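Local coordinates for putative uncharacterized protein PH0242 (PDB 3VU1), which is an archaeal oligosaccharyltransferase of the AglB family, represented here by its C-terminal globular domain with a bound calcium ion, at residues A334-V347 with V474-A488. Residues are numbered along the deposited sequence; the frame is centred on the assembly and turned at random.
Sequences AQKYRFILAQKGPV and VFIVEKEYTMIEVSA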
ATOM      1  N   ALA A 334     -17.655 -20.989 -16.094  1.00 37.28           N
ATOM      2  CA  ALA A 334     -16.586 -21.210 -15.119  1.00 37.60           C
ATOM      3  C   ALA A 334     -17.053 -20.649 -13.803  1.00 38.86           C
ATOM      4  O   ALA A 334     -18.031 -19.906 -13.771  1.00 37.79           O
ATOM      5  CB  ALA A 334     -15.319 -20.487 -15.534  1.00 36.98           C
ATOM      6  N   GLN A 335     -16.364 -20.978 -12.714  1.00 41.36           N
ATOM      7  CA  GLN A 335     -16.776 -20.468 -11.409  1.00 42.43           C
ATOM      8  C   GLN A 335     -16.492 -18.973 -11.246  1.00 41.20           C
ATOM      9  O   GLN A 335     -17.318 -18.256 -10.704  1.00 40.79           O
ATOM     10  CB  GLN A 335     -16.133 -21.258 -10.267  1.00 49.02           C
ATOM     11  CG  GLN A 335     -16.485 -20.670  -8.899  1.00 53.15           C
ATOM     12  CD  GLN A 335     -15.813 -21.357  -7.729  1.00 59.05           C
ATOM     13  OE1 GLN A 335     -16.084 -21.011  -6.580  1.00 67.64           O
ATOM     14  NE2 GLN A 335     -14.956 -22.347  -7.999  1.00 64.29           N
ATOM     15  N   LYS A 336     -15.327 -18.516 -11.701  1.00 40.30           N
ATOM     16  CA  LYS A 336     -14.976 -17.111 -11.562  1.00 43.31           C
ATOM     17  C   LYS A 336     -14.020 -16.630 -12.651  1.00 42.14           C
ATOM     18  O   LYS A 336     -13.378 -17.442 -13.319  1.00 39.02           O
ATOM     19  CB  LYS A 336     -14.392 -16.826 -10.180  1.00 46.75           C
ATOM     20  CG  LYS A 336     -13.116 -17.573  -9.855  1.00 51.11           C
ATOM     21  CD  LYS A 336     -12.560 -17.060  -8.542  1.00 58.26           C
ATOM     22  CE  LYS A 336     -11.407 -17.921  -8.046  1.00 63.77           C
ATOM     23  NZ  LYS A 336     -10.964 -17.404  -6.721  1.00 68.04           N
ATOM     24  N   TYR A 337     -13.948 -15.307 -12.834  1.00 41.51           N
ATOM     25  CA  TYR A 337     -13.017 -14.707 -13.814  1.00 42.50           C
ATOM     26  C   TYR A 337     -11.948 -13.835 -13.145  1.00 40.33           C
ATOM     27  O   TYR A 337     -12.237 -13.005 -12.266  1.00 37.15           O
ATOM     28  CB  TYR A 337     -13.747 -13.941 -14.936  1.00 40.28           C
ATOM     29  CG  TYR A 337     -14.907 -14.707 -15.528  1.00 41.49           C
ATOM     30  CD1 TYR A 337     -16.214 -14.423 -15.143  1.00 42.09           C
ATOM     31  CD2 TYR A 337     -14.702 -15.726 -16.454  1.00 40.62           C
ATOM     32  CE1 TYR A 337     -17.289 -15.115 -15.664  1.00 42.90           C
ATOM     33  CE2 TYR A 337     -15.771 -16.430 -16.983  1.00 44.19           C
ATOM     34  CZ  TYR A 337     -17.067 -16.118 -16.579  1.00 47.54           C
ATOM     35  OH  TYR A 337     -18.151 -16.804 -17.082  1.00 49.94           O
ATOM     36  N   ARG A 338     -10.709 -14.053 -13.559  1.00 38.03           N
ATOM     37  CA  ARG A 338      -9.608 -13.263 -13.046  1.00 40.06           C
ATOM     38  C   ARG A 338      -9.023 -12.395 -14.158  1.00 37.77           C
ATOM     39  O   ARG A 338      -8.534 -12.894 -15.173  1.00 36.22           O
ATOM     40  CB  ARG A 338      -8.535 -14.170 -12.415  1.00 40.78           C
ATOM     41  CG  ARG A 338      -7.482 -13.436 -11.602  1.00 37.97           C
ATOM     42  CD  ARG A 338      -6.388 -14.388 -11.182  1.00 38.63           C
ATOM     43  NE  ARG A 338      -6.797 -15.138 -10.013  1.00 42.46           N
ATOM     44  CZ  ARG A 338      -6.285 -16.305  -9.649  1.00 42.71           C
ATOM     45  NH1 ARG A 338      -5.331 -16.875 -10.387  1.00 40.77           N
ATOM     46  NH2 ARG A 338      -6.744 -16.906  -8.554  1.00 40.01           N
ATOM     47  N   PHE A 339      -9.086 -11.091 -13.947  1.00 36.82           N
ATOM     48  CA  PHE A 339      -8.456 -10.134 -14.834  1.00 37.88           C
ATOM     49  C   PHE A 339      -6.955  -9.986 -14.522  1.00 37.82           C
ATOM     50  O   PHE A 339      -6.564  -9.725 -13.383  1.00 39.70           O
ATOM     51  CB  PHE A 339      -9.211  -8.805 -14.756  1.00 38.88           C
ATOM     52  CG  PHE A 339     -10.617  -8.890 -15.298  1.00 40.34           C
ATOM     53  CD1 PHE A 339     -11.598  -9.633 -14.634  1.00 39.53           C
ATOM     54  CD2 PHE A 339     -10.958  -8.257 -16.485  1.00 41.72           C
ATOM     55  CE1 PHE A 339     -12.889  -9.726 -15.129  1.00 38.47           C
ATOM     56  CE2 PHE A 339     -12.251  -8.355 -16.990  1.00 41.73           C
ATOM     57  CZ  PHE A 339     -13.214  -9.086 -16.311  1.00 38.96           C
ATOM     58  N   ILE A 340      -6.130 -10.208 -15.540  1.00 37.71           N
ATOM     59  CA  ILE A 340      -4.674 -10.120 -15.429  1.00 38.34           C
ATOM     60  C   ILE A 340      -4.061  -8.988 -16.258  1.00 36.53           C
ATOM     61  O   ILE A 340      -4.383  -8.820 -17.433  1.00 37.33           O
ATOM     62  CB  ILE A 340      -4.000 -11.468 -15.803  1.00 38.63           C
ATOM     63  CG1 ILE A 340      -3.772 -12.326 -14.559  1.00 38.13           C
ATOM     64  CG2 ILE A 340      -2.613 -11.244 -16.364  1.00 36.95           C
ATOM     65  CD1 ILE A 340      -5.040 -12.718 -13.869  1.00 36.27           C
ATOM     66  N   LEU A 341      -3.180  -8.216 -15.640  1.00 34.30           N
ATOM     67  CA  LEU A 341      -2.322  -7.331 -16.398  1.00 33.20           C
ATOM     68  C   LEU A 341      -0.952  -7.989 -16.449  1.00 33.24           C
ATOM     69  O   LEU A 341      -0.386  -8.332 -15.416  1.00 34.75           O
ATOM     70  CB  LEU A 341      -2.253  -5.943 -15.755  1.00 33.51           C
ATOM     71  CG  LEU A 341      -1.489  -4.880 -16.578  1.00 37.19           C
ATOM     72  CD1 LEU A 341      -2.145  -3.525 -16.443  1.00 36.33           C
ATOM     73  CD2 LEU A 341       0.010  -4.771 -16.246  1.00 36.29           C
ATOM     74  N   ALA A 342      -0.425  -8.217 -17.644  1.00 33.10           N
ATOM     75  CA  ALA A 342       0.957  -8.706 -17.749  1.00 33.28           C
ATOM     76  C   ALA A 342       1.858  -7.610 -18.337  1.00 34.85           C
ATOM     77  O   ALA A 342       1.502  -6.959 -19.331  1.00 35.18           O
ATOM     78  CB  ALA A 342       1.061 -10.007 -18.514  1.00 27.61           C
ATOM     79  N   GLN A 343       2.983  -7.383 -17.655  1.00 33.28           N
ATOM     80  CA  GLN A 343       4.016  -6.450 -18.066  1.00 33.77           C
ATOM     81  C   GLN A 343       5.356  -6.811 -17.359  1.00 35.82           C
ATOM     82  O   GLN A 343       5.456  -7.805 -16.618  1.00 37.82           O
ATOM     83  CB  GLN A 343       3.576  -4.993 -17.832  1.00 31.40           C
ATOM     84  CG  GLN A 343       3.718  -4.494 -16.410  1.00 29.23           C
ATOM     85  CD  GLN A 343       3.434  -3.023 -16.276  1.00 29.30           C
ATOM     86  OE1 GLN A 343       2.639  -2.480 -17.018  1.00 33.38           O
ATOM     87  NE2 GLN A 343       4.065  -2.373 -15.309  1.00 28.80           N
ATOM     88  N   LYS A 344       6.390  -6.037 -17.643  1.00 35.67           N
ATOM     89  CA  LYS A 344       7.691  -6.260 -17.061  1.00 36.95           C
ATOM     90  C   LYS A 344       7.725  -5.909 -15.570  1.00 35.71           C
ATOM     91  O   LYS A 344       7.239  -4.849 -15.164  1.00 34.94           O
ATOM     92  CB  LYS A 344       8.719  -5.408 -17.797  1.00 38.18           C
ATOM     93  CG  LYS A 344       9.013  -5.852 -19.212  1.00 41.76           C
ATOM     94  CD  LYS A 344       9.628  -7.240 -19.236  1.00 47.77           C
ATOM     95  CE  LYS A 344      10.163  -7.607 -20.611  1.00 52.01           C
ATOM     96  NZ  LYS A 344       9.663  -8.972 -20.966  1.00 54.63           N
ATOM     97  N   GLY A 345       8.320  -6.777 -14.759  1.00 33.33           N
ATOM     98  CA  GLY A 345       8.501  -6.440 -13.364  1.00 33.57           C
ATOM     99  C   GLY A 345       9.321  -7.447 -12.602  1.00 34.91           C
ATOM    100  O   GLY A 345       9.707  -8.465 -13.153  1.00 36.44           O
ATOM    101  N   PRO A 346       9.593  -7.159 -11.319  1.00 34.80           N
ATOM    102  CA  PRO A 346      10.539  -7.952 -10.553  1.00 33.98           C
ATOM    103  C   PRO A 346       9.925  -9.170  -9.906  1.00 36.87           C
ATOM    104  O   PRO A 346       8.783  -9.094  -9.423  1.00 40.69           O
ATOM    105  CB  PRO A 346      11.006  -6.989  -9.470  1.00 34.14           C
ATOM    106  CG  PRO A 346       9.911  -5.989  -9.319  1.00 34.97           C
ATOM    107  CD  PRO A 346       9.240  -5.888 -10.651  1.00 34.40           C
ATOM    108  N   VAL A 347      10.682 -10.271  -9.905  1.00 33.69           N
ATOM    109  CA  VAL A 347      10.343 -11.486  -9.178  1.00 34.64           C
ATOM    110  C   VAL A 347      11.620 -12.008  -8.553  1.00 37.86           C
ATOM    111  O   VAL A 347      12.718 -11.559  -8.898  1.00 36.45           O
ATOM    112  CB  VAL A 347       9.762 -12.635 -10.064  1.00 35.10           C
ATOM    113  CG1 VAL A 347       8.316 -12.371 -10.474  1.00 39.08           C
ATOM    114  CG2 VAL A 347      10.628 -12.902 -11.284  1.00 35.85           C
ATOM    115  N   VAL A 474      18.215  -7.572  -9.485  1.00 43.11           N
ATOM    116  CA  VAL A 474      16.777  -7.565  -9.737  1.00 45.02           C
ATOM    117  C   VAL A 474      16.535  -8.393 -10.996  1.00 45.27           C
ATOM    118  O   VAL A 474      17.201  -8.183 -12.026  1.00 44.41           O
ATOM    119  CB  VAL A 474      16.238  -6.108  -9.910  1.00 44.66           C
ATOM    120  CG1 VAL A 474      14.818  -6.087 -10.440  1.00 41.96           C
ATOM    121  CG2 VAL A 474      16.292  -5.354  -8.595  1.00 43.10           C
ATOM    122  N   PHE A 475      15.600  -9.340 -10.894  1.00 42.34           N
ATOM    123  CA  PHE A 475      15.221 -10.186 -12.018  1.00 40.81           C
ATOM    124  C   PHE A 475      13.958  -9.655 -12.654  1.00 39.73           C
ATOM    125  O   PHE A 475      12.927  -9.623 -11.999  1.00 42.28           O
ATOM    126  CB  PHE A 475      15.011 -11.614 -11.554  1.00 38.14           C
ATOM    127  CG  PHE A 475      16.267 -12.288 -11.116  1.00 38.11           C
ATOM    128  CD1 PHE A 475      16.773 -12.097  -9.823  1.00 38.12           C
ATOM    129  CD2 PHE A 475      16.969 -13.115 -11.998  1.00 40.65           C
ATOM    130  CE1 PHE A 475      17.954 -12.731  -9.413  1.00 36.64           C
ATOM    131  CE2 PHE A 475      18.161 -13.737 -11.599  1.00 41.07           C
ATOM    132  CZ  PHE A 475      18.648 -13.548 -10.302  1.00 38.70           C
ATOM    133  N   ILE A 476      14.047  -9.233 -13.916  1.00 39.42           N
ATOM    134  CA  ILE A 476      12.894  -8.698 -14.652  1.00 40.18           C
ATOM    135  C   ILE A 476      12.294  -9.737 -15.601  1.00 41.86           C
ATOM    136  O   ILE A 476      13.000 -10.335 -16.386  1.00 44.53           O
ATOM    137  CB  ILE A 476      13.240  -7.419 -15.444  1.00 37.48           C
ATOM    138  CG1 ILE A 476      13.782  -6.337 -14.514  1.00 35.72           C
ATOM    139  CG2 ILE A 476      12.020  -6.906 -16.206  1.00 36.31           C
ATOM    140  CD1 ILE A 476      12.917  -6.072 -13.312  1.00 36.83           C
ATOM    141  N   VAL A 477      10.983  -9.941 -15.507  1.00 42.28           N
ATOM    142  CA  VAL A 477      10.256 -10.910 -16.320  1.00 40.68           C
ATOM    143  C   VAL A 477       8.947 -10.283 -16.772  1.00 43.28           C
ATOM    144  O   VAL A 477       8.571  -9.212 -16.254  1.00 45.41           O
ATOM    145  CB  VAL A 477       9.927 -12.171 -15.510  1.00 40.52           C
ATOM    146  CG1 VAL A 477      11.196 -12.850 -15.026  1.00 39.01           C
ATOM    147  CG2 VAL A 477       9.027 -11.838 -14.326  1.00 40.83           C
ATOM    148  N   GLU A 478       8.264 -10.914 -17.741  1.00 46.71           N
ATOM    149  CA  GLU A 478       6.837 -10.624 -17.990  1.00 45.90           C
ATOM    150  C   GLU A 478       6.124 -11.223 -16.812  1.00 43.32           C
ATOM    151  O   GLU A 478       6.162 -12.437 -16.607  1.00 40.97           O
ATOM    152  CB  GLU A 478       6.287 -11.253 -19.264  1.00 45.70           C
ATOM    153  CG  GLU A 478       6.323 -10.348 -20.487  1.00 56.96           C
ATOM    154  CD  GLU A 478       5.225  -9.281 -20.546  1.00 61.43           C
ATOM    155  OE1 GLU A 478       5.575  -8.074 -20.552  1.00 61.11           O
ATOM    156  OE2 GLU A 478       4.023  -9.630 -20.631  1.00 62.86           O
ATOM    157  N   LYS A 479       5.511 -10.359 -16.021  1.00 40.16           N
ATOM    158  CA  LYS A 479       4.914 -10.775 -14.770  1.00 40.02           C
ATOM    159  C   LYS A 479       3.405 -10.620 -14.914  1.00 39.65           C
ATOM    160  O   LYS A 479       2.937  -9.689 -15.598  1.00 38.75           O
ATOM    161  CB  LYS A 479       5.468  -9.890 -13.642  1.00 40.33           C
ATOM    162  CG  LYS A 479       5.232 -10.390 -12.233  1.00 41.66           C
ATOM    163  CD  LYS A 479       5.697  -9.375 -11.208  1.00 44.03           C
ATOM    164  CE  LYS A 479       5.499  -9.933  -9.806  1.00 44.09           C
ATOM    165  NZ  LYS A 479       5.890  -8.955  -8.751  1.00 43.56           N
ATOM    166  N   GLU A 480       2.661 -11.534 -14.289  1.00 37.14           N
ATOM    167  CA  GLU A 480       1.203 -11.454 -14.212  1.00 38.60           C
ATOM    168  C   GLU A 480       0.737 -10.765 -12.936  1.00 38.65           C
ATOM    169  O   GLU A 480       1.181 -11.091 -11.861  1.00 46.64           O
ATOM    170  CB  GLU A 480       0.605 -12.841 -14.232  1.00 39.07           C
ATOM    171  CG  GLU A 480       0.828 -13.590 -15.527  1.00 43.64           C
ATOM    172  CD  GLU A 480       0.665 -15.081 -15.310  1.00 52.66           C
ATOM    173  OE1 GLU A 480       1.287 -15.598 -14.347  1.00 58.50           O
ATOM    174  OE2 GLU A 480      -0.086 -15.736 -16.080  1.00 54.13           O
ATOM    175  N   TYR A 481      -0.175  -9.821 -13.065  1.00 36.77           N
ATOM    176  CA  TYR A 481      -0.744  -9.117 -11.944  1.00 33.04           C
ATOM    177  C   TYR A 481      -2.229  -9.398 -11.878  1.00 34.79           C
ATOM    178  O   TYR A 481      -2.901  -9.441 -12.914  1.00 35.61           O
ATOM    179  CB  TYR A 481      -0.529  -7.639 -12.144  1.00 32.99           C
ATOM    180  CG  TYR A 481       0.948  -7.247 -12.127  1.00 36.31           C
ATOM    181  CD1 TYR A 481       1.677  -7.082 -13.320  1.00 34.56           C
ATOM    182  CD2 TYR A 481       1.608  -7.027 -10.912  1.00 33.04           C
ATOM    183  CE1 TYR A 481       3.013  -6.699 -13.284  1.00 35.00           C
ATOM    184  CE2 TYR A 481       2.933  -6.670 -10.867  1.00 33.64           C
ATOM    185  CZ  TYR A 481       3.637  -6.496 -12.044  1.00 34.86           C
ATOM    186  OH  TYR A 481       4.959  -6.139 -11.956  1.00 33.53           O
ATOM    187  N   THR A 482      -2.744  -9.622 -10.668  1.00 34.59           N
ATOM    188  CA  THR A 482      -4.170  -9.826 -10.483  1.00 32.84           C
ATOM    189  C   THR A 482      -4.841  -8.482 -10.311  1.00 33.77           C
ATOM    190  O   THR A 482      -4.518  -7.749  -9.353  1.00 34.18           O
ATOM    191  CB  THR A 482      -4.462 -10.699  -9.271  1.00 32.95           C
ATOM    192  OG1 THR A 482      -4.162 -12.058  -9.608  1.00 38.89           O
ATOM    193  CG2 THR A 482      -5.940 -10.620  -8.889  1.00 32.49           C
ATOM    194  N   MET A 483      -5.767  -8.154 -11.217  1.00 30.05           N
ATOM    195  CA  MET A 483      -6.425  -6.860 -11.137  1.00 30.14           C
ATOM    196  C   MET A 483      -7.706  -6.921 -10.333  1.00 28.77           C
ATOM    197  O   MET A 483      -8.034  -5.992  -9.612  1.00 29.17           O
ATOM    198  CB  MET A 483      -6.677  -6.251 -12.518  1.00 31.64           C
ATOM    199  CG  MET A 483      -5.513  -6.290 -13.491  1.00 31.81           C
ATOM    200  SD  MET A 483      -5.839  -5.285 -14.975  1.00 37.41           S
ATOM    201  CE  MET A 483      -5.678  -3.631 -14.292  1.00 36.37           C
ATOM    202  N   ILE A 484      -8.443  -8.013 -10.494  1.00 30.00           N
ATOM    203  CA  ILE A 484      -9.750  -8.226  -9.838  1.00 29.74           C
ATOM    204  C   ILE A 484     -10.180  -9.651 -10.158  1.00 30.92           C
ATOM    205  O   ILE A 484      -9.784 -10.205 -11.186  1.00 29.93           O
ATOM    206  CB  ILE A 484     -10.844  -7.217 -10.304  1.00 28.21           C
ATOM    207  CG1 ILE A 484     -12.060  -7.224  -9.342  1.00 24.72           C
ATOM    208  CG2 ILE A 484     -11.224  -7.486 -11.769  1.00 27.62           C
ATOM    209  CD1 ILE A 484     -13.035  -6.055  -9.450  1.00 20.55           C
ATOM    210  N   GLU A 485     -10.949 -10.238  -9.242  1.00 34.70           N
ATOM    211  CA  GLU A 485     -11.653 -11.510  -9.459  1.00 36.81           C
ATOM    212  C   GLU A 485     -13.163 -11.287  -9.421  1.00 35.44           C
ATOM    213  O   GLU A 485     -13.704 -10.696  -8.477  1.00 34.57           O
ATOM    214  CB  GLU A 485     -11.256 -12.532  -8.415  1.00 38.72           C
ATOM    215  CG  GLU A 485      -9.784 -12.855  -8.474  1.00 47.85           C
ATOM    216  CD  GLU A 485      -9.406 -14.059  -7.625  1.00 54.88           C
ATOM    217  OE1 GLU A 485      -9.848 -14.124  -6.451  1.00 56.27           O
ATOM    218  OE2 GLU A 485      -8.661 -14.933  -8.139  1.00 54.54           O
ATOM    219  N   VAL A 486     -13.836 -11.735 -10.472  1.00 35.22           N
ATOM    220  CA  VAL A 486     -15.285 -11.571 -10.604  1.00 35.40           C
ATOM    221  C   VAL A 486     -15.901 -12.962 -10.680  1.00 36.46           C
ATOM    222  O   VAL A 486     -15.500 -13.792 -11.533  1.00 35.71           O
ATOM    223  CB  VAL A 486     -15.650 -10.748 -11.871  1.00 36.84           C
ATOM    224  CG1 VAL A 486     -17.160 -10.608 -12.023  1.00 37.39           C
ATOM    225  CG2 VAL A 486     -15.023  -9.366 -11.800  1.00 35.10           C
ATOM    226  N   SER A 487     -16.846 -13.229  -9.774  1.00 36.87           N
ATOM    227  CA  SER A 487     -17.615 -14.482  -9.808  1.00 36.60           C
ATOM    228  C   SER A 487     -18.471 -14.526 -11.047  1.00 37.39           C
ATOM    229  O   SER A 487     -19.031 -13.486 -11.464  1.00 37.99           O
ATOM    230  CB  SER A 487     -18.545 -14.571  -8.623  1.00 36.46           C
ATOM    231  OG  SER A 487     -17.810 -14.703  -7.436  1.00 40.18           O
ATOM    232  N   ALA A 488     -18.584 -15.714 -11.641  1.00 35.20           N
ATOM    233  CA  ALA A 488     -19.582 -15.920 -12.682  1.00 36.57           C
ATOM    234  C   ALA A 488     -21.009 -15.999 -12.095  1.00 37.68           C
ATOM    235  O   ALA A 488     -21.212 -16.314 -10.928  1.00 38.45           O
ATOM    236  CB  ALA A 488     -19.245 -17.145 -13.505  1.00 35.02           C
TER
HETATM  237  O   HOH W   1       5.626  -3.762 -13.177  1.00 36.36           O
HETATM  238  O   HOH W   2      14.448  -9.817  -8.265  1.00 43.50           O
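The guanidinium of Arg338 and the carboxylate of Glu485 lie almost in one plane, 14° apart, with Glu485 at the guanidinium edge. Both NE and NH2 of Arg338 reach the same oxygen, Glu485 OE2, NE at 2.7 Å from its anti side and NH2 at 2.8 Å. The two side chains run alongside each other, and a bend at chi3 of Arg338 (-81°) turns its head onto the carboxylate. Lys336 NZ adds a weak bond to Glu485 OE1 at 3.5 Å. The Tyr481 ring has Leu341 O in plane at its edge, 3.2 Å from CD1, while Gln343 CG approaches CE1 obliquely; Phe253 meets this ring edge-to-face. These side chains decorate parts of two long antiparallel strands, 336-356 and 464-487, of a curled antiparallel sheet; strands 293-301 and 385-401 extend it beyond them. A classic beta bulge places Met483 and Ile484 opposite Phe339, whose O takes the N-H of Met483 (2.8 Å) while its N bonds Ile484 O. Here Ile484 CG2 touches Phe339 CD1 at 3.6 Å, and Met483 SD lies against Leu341 CB. Further along, a water links Gln343 NE2, Lys344 O and Tyr481 OH; the Gln343 amide also bonds Lys291 N through OE1 and Asp289 O through NE2. Glu80 bonds the Tyr481 hydroxyl and forms a salt bridge with Lys479. The extended Lys479 chain passes Val347 CG1, and its NZ meets Pro346 O at 3.0 Å, nearly along the carbonyl axis.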